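Local structure of phosphonate monoester hydrolase (Ruegeria pomeroyi, 4UPK) at residues E386-L394 with D426-E434. The protein is a hydrolase-type enzyme of the sulfatase family, within the alkaline phosphatase clan. Numbering follows the deposited sequence.
Sequences EAPTESIDL and DWRQYSFSE
Arg428 and Asp393 meet end-on in a two-pronged salt bridge: NH2 of Arg428 lies 2.6 Å from OD1 of Asp393 and NH1 of Arg428 lies 2.7 Å from OD2 of Asp393. Each oxygen offers its syn lone pair, and the carboxylate and guanidinium planes are nearly coplanar, 23° apart. Asp393 has two further partners: the Glu390 amide meets OD2 from above the carboxylate plane, and the backbone N of Arg413 binds OD1. NH1 of Arg428 also donates almost straight to Pro388 O, which lies in the guanidinium plane. From the opposite face of that carbonyl comes the indole of Trp427, whose NE1 stands 2.9 Å from Pro388 O, so one backbone oxygen is gripped twice.

Glu390 stacks over a guanidinium face rather than meeting it edge-on, with OE1 of Glu390 3.4 Å from NE of Arg428. The bend of the arginine at chi3 (-108°) turns its flat end to serve both acids. Beyond CG the Glu390 chain is extended (chi2 178°), which carries OE2 across to the backbone N of Phe432 at 2.8 Å; a water joins the same oxygen to Tyr430 O, while OE1 binds Tyr94. The positive charge of Arg428 would favour the ionised form of the buried acids.

Packing completes the contact. The Pro388 ring lies against the backbone of 428-430, with its CD 3.7 Å from Arg428 O, and CB of Ala387 touches CD1 of Trp427.

In this sulfatase-family fold, the salt-bridge network ties strand 388-390, paired with 70-76 in the large mixed sheet, and its following 3-10 turn to the loop leading into strand 431-436; the Glu390-Phe432 bond reaches that strand itself, outermost within this chain in the four-stranded antiparallel sheet.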
loop_
_atom_site.group_PDB
_atom_site.type_symbol
_atom_site.label_atom_id
_atom_site.label_comp_id
_atom_site.label_asym_id
_atom_site.label_seq_id
_atom_site.Cartn_x
_atom_site.Cartn_y
_atom_site.Cartn_z
ATOM N N GLU A 386 0.716 -42.807 11.419
ATOM C CA GLU A 386 -0.696 -43.114 11.662
ATOM C C GLU A 386 -1.459 -41.969 12.350
ATOM O O GLU A 386 -2.693 -41.989 12.383
ATOM C CB GLU A 386 -0.831 -44.417 12.485
ATOM C CG GLU A 386 -0.200 -45.653 11.850
ATOM C CD GLU A 386 -0.768 -46.211 10.549
ATOM O OE1 GLU A 386 -1.874 -45.794 10.136
ATOM O OE2 GLU A 386 -0.113 -47.102 9.959
ATOM N N ALA A 387 -0.727 -40.979 12.907
ATOM C CA ALA A 387 -1.314 -39.810 13.576
ATOM C C ALA A 387 -2.118 -38.953 12.584
ATOM O O ALA A 387 -1.737 -38.906 11.417
ATOM C CB ALA A 387 -0.213 -38.965 14.202
ATOM N N PRO A 388 -3.218 -38.269 12.999
ATOM C CA PRO A 388 -3.954 -37.417 12.037
ATOM C C PRO A 388 -3.125 -36.208 11.604
ATOM O O PRO A 388 -2.638 -35.430 12.430
ATOM C CB PRO A 388 -5.212 -36.974 12.817
ATOM C CG PRO A 388 -5.259 -37.832 14.021
ATOM C CD PRO A 388 -3.838 -38.197 14.337
ATOM N N THR A 389 -2.939 -36.081 10.300
ATOM C CA THR A 389 -2.213 -34.963 9.697
ATOM C C THR A 389 -3.174 -34.230 8.782
ATOM O O THR A 389 -4.159 -34.811 8.320
ATOM C CB THR A 389 -0.853 -35.383 9.074
ATOM O OG1 THR A 389 -1.064 -36.315 8.023
ATOM C CG2 THR A 389 0.131 -35.967 10.105
ATOM N N GLU A 390 -2.921 -32.929 8.581
ATOM C CA GLU A 390 -3.772 -32.055 7.791
ATOM C C GLU A 390 -2.989 -31.373 6.693
ATOM O O GLU A 390 -1.784 -31.191 6.819
ATOM C CB GLU A 390 -4.449 -31.030 8.711
ATOM C CG GLU A 390 -5.517 -31.651 9.596
ATOM C CD GLU A 390 -6.192 -30.727 10.573
ATOM O OE1 GLU A 390 -5.750 -29.566 10.671
ATOM O OE2 GLU A 390 -7.156 -31.157 11.246
ATOM N N SER A 391 -3.690 -30.984 5.611
ATOM C CA SER A 391 -3.099 -30.341 4.431
ATOM C C SER A 391 -2.361 -29.034 4.765
ATOM O O SER A 391 -1.420 -28.653 4.067
ATOM C CB SER A 391 -4.172 -30.119 3.367
ATOM O OG SER A 391 -5.208 -29.288 3.862
ATOM N N ILE A 392 -2.791 -28.363 5.855
ATOM C CA ILE A 392 -2.229 -27.111 6.368
ATOM C C ILE A 392 -0.863 -27.293 7.041
ATOM O O ILE A 392 -0.184 -26.310 7.302
ATOM C CB ILE A 392 -3.254 -26.399 7.288
ATOM C CG1 ILE A 392 -3.649 -27.287 8.500
ATOM C CG2 ILE A 392 -4.463 -25.939 6.474
ATOM C CD1 ILE A 392 -4.283 -26.543 9.646
ATOM N N ASP A 393 -0.457 -28.558 7.295
ATOM C CA ASP A 393 0.826 -28.921 7.907
ATOM C C ASP A 393 1.995 -28.910 6.912
ATOM O O ASP A 393 3.147 -29.019 7.324
ATOM C CB ASP A 393 0.726 -30.318 8.550
ATOM C CG ASP A 393 -0.276 -30.464 9.674
ATOM O OD1 ASP A 393 -0.717 -29.415 10.233
ATOM O OD2 ASP A 393 -0.620 -31.615 10.007
ATOM N N LEU A 394 1.710 -28.775 5.611
ATOM C CA LEU A 394 2.753 -28.819 4.585
ATOM C C LEU A 394 3.613 -27.552 4.518
ATOM O O LEU A 394 4.838 -27.651 4.604
ATOM C CB LEU A 394 2.151 -29.221 3.233
ATOM C CG LEU A 394 2.053 -30.725 2.915
ATOM C CD1 LEU A 394 1.254 -31.494 3.945
ATOM C CD2 LEU A 394 1.392 -30.930 1.581
ATOM N N ASP A 426 1.895 -33.258 22.178
ATOM C CA ASP A 426 0.708 -32.403 22.116
ATOM C C ASP A 426 0.096 -32.354 20.676
ATOM O O ASP A 426 -0.602 -31.397 20.324
ATOM C CB ASP A 426 1.055 -30.998 22.640
ATOM C CG ASP A 426 2.111 -30.238 21.829
ATOM O OD1 ASP A 426 2.820 -30.885 20.993
ATOM O OD2 ASP A 426 2.252 -29.007 22.044
ATOM N N TRP A 427 0.360 -33.400 19.863
ATOM C CA TRP A 427 -0.139 -33.493 18.488
ATOM C C TRP A 427 -1.644 -33.686 18.457
ATOM O O TRP A 427 -2.256 -34.069 19.450
ATOM C CB TRP A 427 0.575 -34.622 17.705
ATOM C CG TRP A 427 0.414 -34.511 16.215
ATOM C CD1 TRP A 427 -0.415 -35.254 15.419
ATOM C CD2 TRP A 427 1.045 -33.549 15.353
ATOM N NE1 TRP A 427 -0.380 -34.780 14.127
ATOM C CE2 TRP A 427 0.513 -33.735 14.056
ATOM C CE3 TRP A 427 1.982 -32.525 15.557
ATOM C CZ2 TRP A 427 0.920 -32.952 12.959
ATOM C CZ3 TRP A 427 2.372 -31.746 14.479
ATOM C CH2 TRP A 427 1.855 -31.970 13.193
ATOM N N ARG A 428 -2.225 -33.437 17.295
ATOM C CA ARG A 428 -3.632 -33.601 16.937
ATOM C C ARG A 428 -4.168 -34.957 17.359
ATOM O O ARG A 428 -3.454 -35.944 17.200
ATOM C CB ARG A 428 -3.687 -33.593 15.414
ATOM C CG ARG A 428 -4.751 -32.729 14.877
ATOM C CD ARG A 428 -4.612 -32.719 13.395
ATOM N NE ARG A 428 -4.099 -31.427 12.980
ATOM C CZ ARG A 428 -2.931 -31.233 12.386
ATOM N NH1 ARG A 428 -2.140 -32.264 12.101
ATOM N NH2 ARG A 428 -2.561 -30.012 12.032
ATOM N N GLN A 429 -5.420 -35.022 17.850
ATOM C CA GLN A 429 -6.068 -36.301 18.162
ATOM C C GLN A 429 -7.317 -36.542 17.276
ATOM O O GLN A 429 -7.985 -37.577 17.357
ATOM C CB GLN A 429 -6.327 -36.457 19.656
ATOM C CG GLN A 429 -5.030 -36.798 20.394
ATOM C CD GLN A 429 -5.257 -37.101 21.838
ATOM O OE1 GLN A 429 -5.138 -36.225 22.703
ATOM N NE2 GLN A 429 -5.575 -38.355 22.130
ATOM N N TYR A 430 -7.591 -35.566 16.406
ATOM C CA TYR A 430 -8.695 -35.537 15.461
ATOM C C TYR A 430 -8.278 -34.656 14.284
ATOM O O TYR A 430 -7.385 -33.829 14.431
ATOM C CB TYR A 430 -9.977 -34.958 16.128
ATOM C CG TYR A 430 -9.848 -33.523 16.572
ATOM C CD1 TYR A 430 -10.070 -32.474 15.681
ATOM C CD2 TYR A 430 -9.464 -33.207 17.868
ATOM C CE1 TYR A 430 -9.909 -31.145 16.074
ATOM C CE2 TYR A 430 -9.306 -31.884 18.275
ATOM C CZ TYR A 430 -9.534 -30.854 17.376
ATOM O OH TYR A 430 -9.350 -29.550 17.787
ATOM N N SER A 431 -8.946 -34.800 13.139
ATOM C CA SER A 431 -8.706 -33.936 11.982
ATOM C C SER A 431 -9.976 -33.118 11.713
ATOM O O SER A 431 -11.078 -33.470 12.150
ATOM C CB SER A 431 -8.239 -34.733 10.761
ATOM O OG SER A 431 -9.264 -35.583 10.273
ATOM N N PHE A 432 -9.806 -31.992 11.051
ATOM C CA PHE A 432 -10.894 -31.068 10.804
ATOM C C PHE A 432 -10.954 -30.616 9.320
ATOM O O PHE A 432 -9.945 -30.165 8.758
ATOM C CB PHE A 432 -10.717 -29.862 11.762
ATOM C CG PHE A 432 -11.759 -28.785 11.654
ATOM C CD1 PHE A 432 -12.946 -28.869 12.377
ATOM C CD2 PHE A 432 -11.538 -27.661 10.870
ATOM C CE1 PHE A 432 -13.891 -27.857 12.309
ATOM C CE2 PHE A 432 -12.477 -26.649 10.806
ATOM C CZ PHE A 432 -13.657 -26.761 11.509
ATOM N N SER A 433 -12.144 -30.691 8.723
ATOM C CA SER A 433 -12.383 -30.253 7.344
ATOM C C SER A 433 -13.601 -29.343 7.256
ATOM O O SER A 433 -14.482 -29.418 8.092
ATOM C CB SER A 433 -12.545 -31.445 6.394
ATOM O OG SER A 433 -11.401 -32.275 6.445
ATOM N N GLU A 434 -13.640 -28.486 6.247
ATOM C CA GLU A 434 -14.731 -27.553 6.001
ATOM C C GLU A 434 -15.178 -27.588 4.534
ATOM O O GLU A 434 -14.396 -27.910 3.634
ATOM C CB GLU A 434 -14.319 -26.115 6.362
ATOM C CG GLU A 434 -14.128 -25.855 7.840
ATOM C CD GLU A 434 -13.737 -24.423 8.130
ATOM O OE1 GLU A 434 -14.638 -23.556 8.182
ATOM O OE2 GLU A 434 -12.520 -24.140 8.149
HETATM O O HOH W 1 -7.314 -30.716 14.083
#